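Protease Do-like 2, chloroplastic (Arabidopsis thaliana, PDB 4FLN) is a chloroplast serine protease of the Deg/HtrA type that makes the primary cut in the photodamaged D1 protein of photosystem II. Local coordinates at residues B[78-86]-B[133-141]; B[85-96]-B[115-126]. All coordinates share one frame; numbering follows the deposited sequence.

Contact 1: B[78-86]-B[133-141]; sequences AFMIGDGKL and FWKGAEPLR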
loop_
_atom_site.group_PDB
_atom_site.type_symbol
_atom_site.label_atom_id
_atom_site.label_comp_id
_atom_site.label_asym_id
_atom_site.label_seq_id
_atom_site.Cartn_x
_atom_site.Cartn_y
_atom_site.Cartn_z
ATOM N N ALA B 78 -22.655 -2.242 -30.544
ATOM C CA ALA B 78 -22.717 -2.966 -31.804
ATOM C C ALA B 78 -23.235 -2.035 -32.899
ATOM O O ALA B 78 -23.713 -0.937 -32.607
ATOM C CB ALA B 78 -23.593 -4.204 -31.670
ATOM N N PHE B 79 -23.121 -2.453 -34.156
ATOM C CA PHE B 79 -23.618 -1.634 -35.255
ATOM C C PHE B 79 -24.073 -2.464 -36.439
ATOM O O PHE B 79 -23.650 -3.602 -36.612
ATOM C CB PHE B 79 -22.563 -0.616 -35.697
ATOM C CG PHE B 79 -21.248 -1.229 -36.086
ATOM C CD1 PHE B 79 -20.304 -1.550 -35.121
ATOM C CD2 PHE B 79 -20.943 -1.463 -37.417
ATOM C CE1 PHE B 79 -19.085 -2.105 -35.480
ATOM C CE2 PHE B 79 -19.724 -2.019 -37.780
ATOM C CZ PHE B 79 -18.799 -2.340 -36.812
ATOM N N MET B 80 -24.927 -1.871 -37.263
ATOM C CA MET B 80 -25.477 -2.550 -38.425
ATOM C C MET B 80 -24.473 -2.565 -39.568
ATOM O O MET B 80 -24.060 -1.513 -40.059
ATOM C CB MET B 80 -26.753 -1.841 -38.878
ATOM C CG MET B 80 -27.788 -1.682 -37.777
ATOM S SD MET B 80 -29.177 -0.653 -38.273
ATOM C CE MET B 80 -30.158 -0.647 -36.775
ATOM N N ILE B 81 -24.078 -3.768 -39.975
ATOM C CA ILE B 81 -23.149 -3.948 -41.085
ATOM C C ILE B 81 -23.836 -4.301 -42.393
ATOM O O ILE B 81 -23.174 -4.515 -43.404
ATOM C CB ILE B 81 -22.122 -5.024 -40.777
ATOM C CG1 ILE B 81 -22.823 -6.335 -40.427
ATOM C CG2 ILE B 81 -21.239 -4.578 -39.636
ATOM C CD1 ILE B 81 -21.865 -7.418 -40.024
ATOM N N GLY B 82 -25.161 -4.364 -42.371
ATOM C CA GLY B 82 -25.912 -4.757 -43.549
ATOM C C GLY B 82 -26.520 -6.139 -43.415
ATOM O O GLY B 82 -26.247 -6.857 -42.451
ATOM N N ASP B 83 -27.338 -6.511 -44.395
ATOM C CA ASP B 83 -28.207 -7.676 -44.272
ATOM C C ASP B 83 -29.053 -7.507 -43.025
ATOM O O ASP B 83 -29.513 -6.402 -42.718
ATOM C CB ASP B 83 -27.397 -8.969 -44.169
ATOM C CG ASP B 83 -26.900 -9.454 -45.512
ATOM O OD1 ASP B 83 -26.518 -8.608 -46.352
ATOM O OD2 ASP B 83 -26.898 -10.686 -45.729
ATOM N N GLY B 84 -29.243 -8.597 -42.295
ATOM C CA GLY B 84 -29.925 -8.525 -41.019
ATOM C C GLY B 84 -28.980 -8.601 -39.834
ATOM O O GLY B 84 -29.388 -8.998 -38.744
ATOM N N LYS B 85 -27.715 -8.243 -40.038
ATOM C CA LYS B 85 -26.682 -8.558 -39.055
ATOM C C LYS B 85 -26.168 -7.364 -38.235
ATOM O O LYS B 85 -26.122 -6.233 -38.715
ATOM C CB LYS B 85 -25.529 -9.305 -39.736
ATOM C CG LYS B 85 -25.971 -10.593 -40.449
ATOM C CD LYS B 85 -24.841 -11.232 -41.258
ATOM C CE LYS B 85 -24.408 -10.352 -42.440
ATOM N NZ LYS B 85 -23.140 -10.811 -43.099
ATOM N N LEU B 86 -25.810 -7.637 -36.983
ATOM C CA LEU B 86 -25.150 -6.660 -36.121
ATOM C C LEU B 86 -23.743 -7.127 -35.758
ATOM O O LEU B 86 -23.525 -8.293 -35.436
ATOM C CB LEU B 86 -25.952 -6.436 -34.838
ATOM C CG LEU B 86 -27.320 -5.793 -35.026
ATOM C CD1 LEU B 86 -28.019 -5.610 -33.689
ATOM C CD2 LEU B 86 -27.157 -4.461 -35.752
ATOM N N PHE B 133 -37.460 -3.110 -35.286
ATOM C CA PHE B 133 -36.064 -2.760 -35.100
ATOM C C PHE B 133 -35.447 -2.403 -36.450
ATOM O O PHE B 133 -34.973 -1.284 -36.653
ATOM C CB PHE B 133 -35.338 -3.962 -34.505
ATOM C CG PHE B 133 -33.875 -3.745 -34.279
ATOM C CD1 PHE B 133 -33.410 -3.284 -33.061
ATOM C CD2 PHE B 133 -32.961 -4.028 -35.272
ATOM C CE1 PHE B 133 -32.061 -3.095 -32.841
ATOM C CE2 PHE B 133 -31.608 -3.840 -35.061
ATOM C CZ PHE B 133 -31.159 -3.374 -33.841
ATOM N N TRP B 134 -35.445 -3.363 -37.366
ATOM C CA TRP B 134 -34.849 -3.175 -38.688
ATOM C C TRP B 134 -35.539 -2.148 -39.584
ATOM O O TRP B 134 -35.044 -1.850 -40.670
ATOM C CB TRP B 134 -34.756 -4.515 -39.415
ATOM C CG TRP B 134 -33.833 -5.448 -38.724
ATOM C CD1 TRP B 134 -34.170 -6.544 -37.981
ATOM C CD2 TRP B 134 -32.407 -5.350 -38.675
ATOM N NE1 TRP B 134 -33.035 -7.142 -37.488
ATOM C CE2 TRP B 134 -31.940 -6.425 -37.901
ATOM C CE3 TRP B 134 -31.480 -4.459 -39.222
ATOM C CZ2 TRP B 134 -30.586 -6.633 -37.656
ATOM C CZ3 TRP B 134 -30.142 -4.670 -38.983
ATOM C CH2 TRP B 134 -29.706 -5.749 -38.207
ATOM N N LYS B 135 -36.683 -1.629 -39.149
ATOM C CA LYS B 135 -37.403 -0.633 -39.943
ATOM C C LYS B 135 -36.594 0.657 -40.129
ATOM O O LYS B 135 -36.126 1.260 -39.159
ATOM C CB LYS B 135 -38.763 -0.329 -39.327
ATOM N N GLY B 136 -36.434 1.067 -41.386
ATOM C CA GLY B 136 -35.782 2.322 -41.717
ATOM C C GLY B 136 -34.321 2.373 -41.319
ATOM O O GLY B 136 -33.747 3.452 -41.168
ATOM N N ALA B 137 -33.717 1.201 -41.149
ATOM C CA ALA B 137 -32.315 1.117 -40.759
ATOM C C ALA B 137 -31.403 1.358 -41.954
ATOM O O ALA B 137 -31.617 0.804 -43.032
ATOM C CB ALA B 137 -32.024 -0.229 -40.126
ATOM N N GLU B 138 -30.387 2.193 -41.754
ATOM C CA GLU B 138 -29.419 2.511 -42.800
ATOM C C GLU B 138 -28.019 2.120 -42.341
ATOM O O GLU B 138 -27.298 2.935 -41.758
ATOM C CB GLU B 138 -29.474 3.988 -43.150
ATOM N N PRO B 139 -27.635 0.863 -42.617
ATOM C CA PRO B 139 -26.417 0.191 -42.144
ATOM C C PRO B 139 -25.116 0.813 -42.654
ATOM O O PRO B 139 -25.122 1.646 -43.561
ATOM C CB PRO B 139 -26.576 -1.239 -42.672
ATOM C CG PRO B 139 -27.503 -1.119 -43.827
ATOM C CD PRO B 139 -28.455 -0.024 -43.460
ATOM N N LEU B 140 -24.009 0.412 -42.037
ATOM C CA LEU B 140 -22.692 0.954 -42.336
ATOM C C LEU B 140 -21.946 0.120 -43.372
ATOM O O LEU B 140 -22.107 -1.097 -43.437
ATOM C CB LEU B 140 -21.864 1.042 -41.053
ATOM C CG LEU B 140 -21.970 2.291 -40.167
ATOM C CD1 LEU B 140 -23.063 3.265 -40.615
ATOM C CD2 LEU B 140 -22.155 1.884 -38.714
ATOM N N ARG B 141 -21.141 0.785 -44.192
ATOM C CA ARG B 141 -20.294 0.088 -45.155
ATOM C C ARG B 141 -18.843 0.067 -44.671
ATOM O O ARG B 141 -18.398 0.986 -43.979
ATOM C CB ARG B 141 -20.402 0.729 -46.535
#
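Met80 and Leu140 are tied by one backbone hydrogen bond, Leu140 N to Met80 O (2.8 Å), nearly straight at 175°, where the irregular segment 133-141 passes the end of strand 72-82. The type II' turn from Gly82 to Lys85 then carries the chain back into strand 85-88. The rest of the contact is mostly apolar. Met80 has its CG beside its own backbone N (chi1 -54°) and is extended beyond it, which takes the thioether out along segment 133-141. There its SD lies against Ala137 CB and makes an oblique Met-aromatic contact with the six-membered ring of Trp134, 5.2 Å from SD to the ring centroid. Its CE continues to Phe133 CE2 (3.9 Å). At the near end of the chain, Met80 CB packs on Pro139 CB (3.8 Å).

The indole of Trp134 is held on two faces. Gly84 CA makes a CH-pi contact over one, 4.1 Å from the centroid of the six-membered ring. The adjacent Phe133 puts CD2 over the other. Leu86 spreads its two methyls between these aromatics: CD1 meets Phe133 CZ and CD2 meets Trp134 CH2 (3.8 Å). One residue earlier on the strand than Met80, Phe79 CD2 touches Leu140 CD2 (3.8 Å), the two side chains crossing at about a right angle. Pro139 also sets its CB against Gly82 N. At the phi and psi of Gly82 a side chain would run into the carbonyl oxygen of Ile81, which suits a glycine.

The contact lays the loop between strands 123-129 and 151-156 over one hairpin of the first barrel of the trypsin-like domain. Trp134 NE1 bonds to Val128 O, and Phe133 meets Tyr110 edge-to-face. Strand 50-57 pairs with 72-82, and 123-129 pairs with 85-88.

Contact 2: B[85-96]-B[115-126]; sequences KLLTNAHCVEHD and LVRGVDCDIALL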
loop_
_atom_site.group_PDB
_atom_site.type_symbol
_atom_site.label_atom_id
_atom_site.label_comp_id
_atom_site.label_asym_id
_atom_site.label_seq_id
_atom_site.Cartn_x
_atom_site.Cartn_y
_atom_site.Cartn_z
ATOM N N LYS B 85 -27.715 -8.243 -40.038
ATOM C CA LYS B 85 -26.682 -8.558 -39.055
ATOM C C LYS B 85 -26.168 -7.364 -38.235
ATOM O O LYS B 85 -26.122 -6.233 -38.715
ATOM C CB LYS B 85 -25.529 -9.305 -39.736
ATOM C CG LYS B 85 -25.971 -10.593 -40.449
ATOM C CD LYS B 85 -24.841 -11.232 -41.258
ATOM C CE LYS B 85 -24.408 -10.352 -42.440
ATOM N NZ LYS B 85 -23.140 -10.811 -43.099
ATOM N N LEU B 86 -25.810 -7.637 -36.983
ATOM C CA LEU B 86 -25.150 -6.660 -36.121
ATOM C C LEU B 86 -23.743 -7.127 -35.758
ATOM O O LEU B 86 -23.525 -8.293 -35.436
ATOM C CB LEU B 86 -25.952 -6.436 -34.838
ATOM C CG LEU B 86 -27.320 -5.793 -35.026
ATOM C CD1 LEU B 86 -28.019 -5.610 -33.689
ATOM C CD2 LEU B 86 -27.157 -4.461 -35.752
ATOM N N LEU B 87 -22.791 -6.211 -35.800
ATOM C CA LEU B 87 -21.408 -6.536 -35.481
ATOM C C LEU B 87 -21.101 -6.121 -34.051
ATOM O O LEU B 87 -21.559 -5.081 -33.595
ATOM C CB LEU B 87 -20.482 -5.796 -36.447
ATOM C CG LEU B 87 -19.076 -6.339 -36.678
ATOM C CD1 LEU B 87 -19.079 -7.849 -36.637
ATOM C CD2 LEU B 87 -18.579 -5.851 -38.025
ATOM N N THR B 88 -20.325 -6.927 -33.343
ATOM C CA THR B 88 -19.882 -6.543 -32.006
ATOM C C THR B 88 -18.618 -7.273 -31.573
ATOM O O THR B 88 -18.053 -8.047 -32.327
ATOM C CB THR B 88 -20.988 -6.750 -30.952
ATOM O OG1 THR B 88 -20.627 -6.063 -29.749
ATOM C CG2 THR B 88 -21.184 -8.229 -30.647
ATOM N N ASN B 89 -18.157 -6.999 -30.361
ATOM C CA ASN B 89 -17.061 -7.767 -29.796
ATOM C C ASN B 89 -17.607 -9.061 -29.227
ATOM O O ASN B 89 -18.751 -9.113 -28.782
ATOM C CB ASN B 89 -16.338 -6.985 -28.708
ATOM C CG ASN B 89 -15.464 -5.900 -29.267
ATOM O OD1 ASN B 89 -15.580 -4.735 -28.890
ATOM N ND2 ASN B 89 -14.588 -6.269 -30.183
ATOM N N ALA B 90 -16.804 -10.114 -29.243
ATOM C CA ALA B 90 -17.283 -11.373 -28.719
ATOM C C ALA B 90 -17.414 -11.285 -27.199
ATOM O O ALA B 90 -18.323 -11.861 -26.614
ATOM C CB ALA B 90 -16.376 -12.489 -29.133
ATOM N N HIS B 91 -16.521 -10.534 -26.566
ATOM C CA HIS B 91 -16.532 -10.416 -25.111
ATOM C C HIS B 91 -17.796 -9.717 -24.603
ATOM O O HIS B 91 -18.201 -9.910 -23.455
ATOM C CB HIS B 91 -15.250 -9.759 -24.576
ATOM C CG HIS B 91 -15.275 -8.258 -24.576
ATOM N ND1 HIS B 91 -14.448 -7.498 -25.374
ATOM C CD2 HIS B 91 -16.009 -7.377 -23.853
ATOM C CE1 HIS B 91 -14.677 -6.216 -25.151
ATOM N NE2 HIS B 91 -15.617 -6.115 -24.229
ATOM N N CYS B 92 -18.437 -8.932 -25.459
ATOM C CA CYS B 92 -19.720 -8.328 -25.092
ATOM C C CYS B 92 -20.800 -9.391 -24.851
ATOM O O CYS B 92 -21.530 -9.317 -23.872
ATOM C CB CYS B 92 -20.194 -7.316 -26.152
ATOM S SG CYS B 92 -19.074 -5.926 -26.419
ATOM N N VAL B 93 -20.905 -10.352 -25.765
ATOM C CA VAL B 93 -21.911 -11.408 -25.700
ATOM C C VAL B 93 -21.382 -12.708 -25.105
ATOM O O VAL B 93 -22.065 -13.726 -25.119
ATOM C CB VAL B 93 -22.491 -11.715 -27.080
ATOM C CG1 VAL B 93 -23.295 -10.534 -27.591
ATOM C CG2 VAL B 93 -21.376 -12.085 -28.047
ATOM N N GLU B 94 -20.147 -12.684 -24.626
ATOM C CA GLU B 94 -19.530 -13.876 -24.062
ATOM C C GLU B 94 -20.413 -14.556 -23.004
ATOM O O GLU B 94 -21.013 -13.885 -22.164
ATOM C CB GLU B 94 -18.167 -13.511 -23.481
ATOM C CG GLU B 94 -17.767 -14.316 -22.271
ATOM C CD GLU B 94 -16.345 -14.017 -21.831
ATOM O OE1 GLU B 94 -16.085 -14.005 -20.602
ATOM O OE2 GLU B 94 -15.488 -13.801 -22.718
ATOM N N HIS B 95 -20.486 -15.887 -23.065
ATOM C CA HIS B 95 -21.329 -16.697 -22.173
ATOM C C HIS B 95 -22.753 -16.161 -22.072
ATOM O O HIS B 95 -23.311 -16.064 -20.978
ATOM C CB HIS B 95 -20.732 -16.794 -20.763
ATOM C CG HIS B 95 -19.443 -17.549 -20.690
ATOM N ND1 HIS B 95 -18.236 -16.936 -20.430
ATOM C CD2 HIS B 95 -19.171 -18.869 -20.831
ATOM C CE1 HIS B 95 -17.276 -17.844 -20.415
ATOM N NE2 HIS B 95 -17.816 -19.026 -20.654
ATOM N N ASP B 96 -23.353 -15.840 -23.211
ATOM C CA ASP B 96 -24.622 -15.131 -23.195
ATOM C C ASP B 96 -25.775 -15.986 -22.674
ATOM O O ASP B 96 -26.089 -17.040 -23.226
ATOM C CB ASP B 96 -24.945 -14.586 -24.596
ATOM C CG ASP B 96 -25.222 -15.683 -25.612
ATOM O OD1 ASP B 96 -24.281 -16.431 -25.954
ATOM O OD2 ASP B 96 -26.382 -15.788 -26.077
ATOM N N LEU B 115 -25.085 -15.290 -33.742
ATOM C CA LEU B 115 -24.890 -16.162 -34.894
ATOM C C LEU B 115 -23.569 -16.917 -34.824
ATOM O O LEU B 115 -23.536 -18.147 -34.901
ATOM C CB LEU B 115 -24.925 -15.351 -36.190
ATOM C CG LEU B 115 -26.244 -14.688 -36.595
ATOM C CD1 LEU B 115 -26.087 -13.997 -37.938
ATOM C CD2 LEU B 115 -27.364 -15.709 -36.654
ATOM N N VAL B 116 -22.475 -16.173 -34.707
ATOM C CA VAL B 116 -21.158 -16.784 -34.685
ATOM C C VAL B 116 -20.176 -15.891 -33.950
ATOM O O VAL B 116 -20.279 -14.671 -34.009
ATOM C CB VAL B 116 -20.663 -17.064 -36.123
ATOM C CG1 VAL B 116 -20.566 -15.768 -36.924
ATOM C CG2 VAL B 116 -19.339 -17.809 -36.108
ATOM N N ARG B 117 -19.223 -16.488 -33.249
ATOM C CA ARG B 117 -18.263 -15.676 -32.528
ATOM C C ARG B 117 -16.818 -16.171 -32.626
ATOM O O ARG B 117 -16.498 -17.260 -32.159
ATOM C CB ARG B 117 -18.701 -15.567 -31.070
ATOM C CG ARG B 117 -18.774 -16.888 -30.357
ATOM C CD ARG B 117 -19.440 -16.748 -29.007
ATOM N NE ARG B 117 -20.895 -16.836 -29.094
ATOM C CZ ARG B 117 -21.717 -16.563 -28.088
ATOM N NH1 ARG B 117 -21.229 -16.171 -26.919
ATOM N NH2 ARG B 117 -23.023 -16.678 -28.252
ATOM N N GLY B 118 -15.953 -15.380 -33.258
ATOM C CA GLY B 118 -14.519 -15.586 -33.153
ATOM C C GLY B 118 -13.962 -15.111 -31.822
ATOM O O GLY B 118 -14.039 -13.927 -31.501
ATOM N N VAL B 119 -13.326 -15.998 -31.076
ATOM C CA VAL B 119 -12.792 -15.607 -29.776
ATOM C C VAL B 119 -11.451 -14.869 -29.825
ATOM O O VAL B 119 -11.251 -13.910 -29.083
ATOM C CB VAL B 119 -12.680 -16.797 -28.835
ATOM C CG1 VAL B 119 -11.508 -16.597 -27.879
ATOM C CG2 VAL B 119 -13.994 -16.982 -28.086
ATOM N N ASP B 120 -10.539 -15.313 -30.689
ATOM C CA ASP B 120 -9.202 -14.724 -30.753
ATOM C C ASP B 120 -9.108 -13.414 -31.551
ATOM O O ASP B 120 -8.154 -12.652 -31.387
ATOM C CB ASP B 120 -8.138 -15.749 -31.199
ATOM C CG ASP B 120 -8.618 -16.657 -32.311
ATOM O OD1 ASP B 120 -9.842 -16.772 -32.503
ATOM O OD2 ASP B 120 -7.765 -17.272 -32.988
ATOM N N CYS B 121 -10.084 -13.158 -32.415
ATOM C CA CYS B 121 -10.189 -11.858 -33.078
ATOM C C CYS B 121 -11.215 -10.952 -32.385
ATOM O O CYS B 121 -11.417 -9.803 -32.794
ATOM C CB CYS B 121 -10.558 -12.040 -34.547
ATOM S SG CYS B 121 -12.137 -12.881 -34.793
ATOM N N ASP B 122 -11.865 -11.493 -31.353
ATOM C CA ASP B 122 -12.896 -10.799 -30.568
ATOM C C ASP B 122 -14.016 -10.132 -31.373
ATOM O O ASP B 122 -14.284 -8.938 -31.237
ATOM C CB ASP B 122 -12.292 -9.813 -29.562
ATOM C CG ASP B 122 -13.304 -9.365 -28.509
ATOM O OD1 ASP B 122 -14.281 -10.107 -28.259
ATOM O OD2 ASP B 122 -13.126 -8.273 -27.934
ATOM N N ILE B 123 -14.673 -10.920 -32.205
ATOM C CA ILE B 123 -15.770 -10.423 -33.015
ATOM C C ILE B 123 -16.983 -11.327 -32.834
ATOM O O ILE B 123 -16.851 -12.536 -32.639
ATOM C CB ILE B 123 -15.370 -10.356 -34.516
ATOM C CG1 ILE B 123 -14.275 -9.315 -34.734
ATOM C CG2 ILE B 123 -16.574 -10.041 -35.398
ATOM C CD1 ILE B 123 -13.763 -9.277 -36.149
ATOM N N ALA B 124 -18.170 -10.737 -32.875
ATOM C CA ALA B 124 -19.382 -11.534 -32.852
ATOM C C ALA B 124 -20.422 -10.895 -33.745
ATOM O O ALA B 124 -20.494 -9.671 -33.859
ATOM C CB ALA B 124 -19.905 -11.701 -31.439
ATOM N N LEU B 125 -21.204 -11.740 -34.403
ATOM C CA LEU B 125 -22.288 -11.279 -35.237
ATOM C C LEU B 125 -23.572 -11.564 -34.486
ATOM O O LEU B 125 -23.657 -12.551 -33.759
ATOM C CB LEU B 125 -22.268 -12.015 -36.568
ATOM C CG LEU B 125 -22.363 -11.139 -37.814
ATOM C CD1 LEU B 125 -21.450 -9.938 -37.679
ATOM C CD2 LEU B 125 -22.013 -11.949 -39.052
ATOM N N LEU B 126 -24.558 -10.688 -34.628
ATOM C CA LEU B 126 -25.855 -10.921 -34.010
ATOM C C LEU B 126 -26.970 -10.743 -35.034
ATOM O O LEU B 126 -26.861 -9.925 -35.961
ATOM C CB LEU B 126 -26.087 -9.967 -32.837
ATOM C CG LEU B 126 -25.072 -9.823 -31.707
ATOM C CD1 LEU B 126 -25.499 -8.680 -30.808
ATOM C CD2 LEU B 126 -24.944 -11.098 -30.906
#
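Two members of the charge relay system, assigned by similarity, meet here: His91 and Asp122. With chi1 at -165°, the Asp122 side chain swings away from its own N and brings the carboxylate to the backbone N-H groups of Ala90 and His91, at the start of a short, weakly bonded helical turn. Asp122 OD2 accepts from His91 ND1 (3.0 Å) and OD1 from His91 N (2.8 Å), each through its syn lone pair. Ring and carboxylate planes are 28° apart. A weak bond from Ala90 N also reaches OD1. Asn89 ND2 binds Asp122 O (2.9 Å), in the amide plane. Replacing Asp122 by alanine removes both carboxylate oxygens, which would probably leave His91 ND1 and His91 N without their acceptors and the imidazole freer to turn.

Antiparallel strands 85-88 and 123-126 lead into the site. Leu86 pairs with Leu126, and Thr88 with Ala124, each through two backbone bonds. On the other face from Leu87, Val93 CG2 covers Ala124 CB (3.7 Å). Further out, Arg117 NH2 forms a salt bridge with Asp96 OD1 (2.6 Å), met from above the carboxylate plane. Ser200, the third member by similarity, touches His91, and the arrangement is consistent with the Asp-His-Ser triad of chymotrypsin-like proteases.

Both contacts belong to the first barrel of the protease domain and share Lys85 and Leu86. Both use strand 85-88, which has 72-82 as its neighbour on one side in the sheet and 123-129 on the other. The bond from Leu87 N to Phe79 O joins the two directly, and Ile81 packs on Leu87 and Leu125. Contact 1 is partly buried and lies farther from the centre of the chain. It relies on aromatic and thioether packing, with a single hydrogen bond across it. Contact 2 is buried and far more polar, combining paired strands, the His-Asp bond and an outlying salt bridge. In sequence, contact 2 is nested within the loop that contact 1 closes.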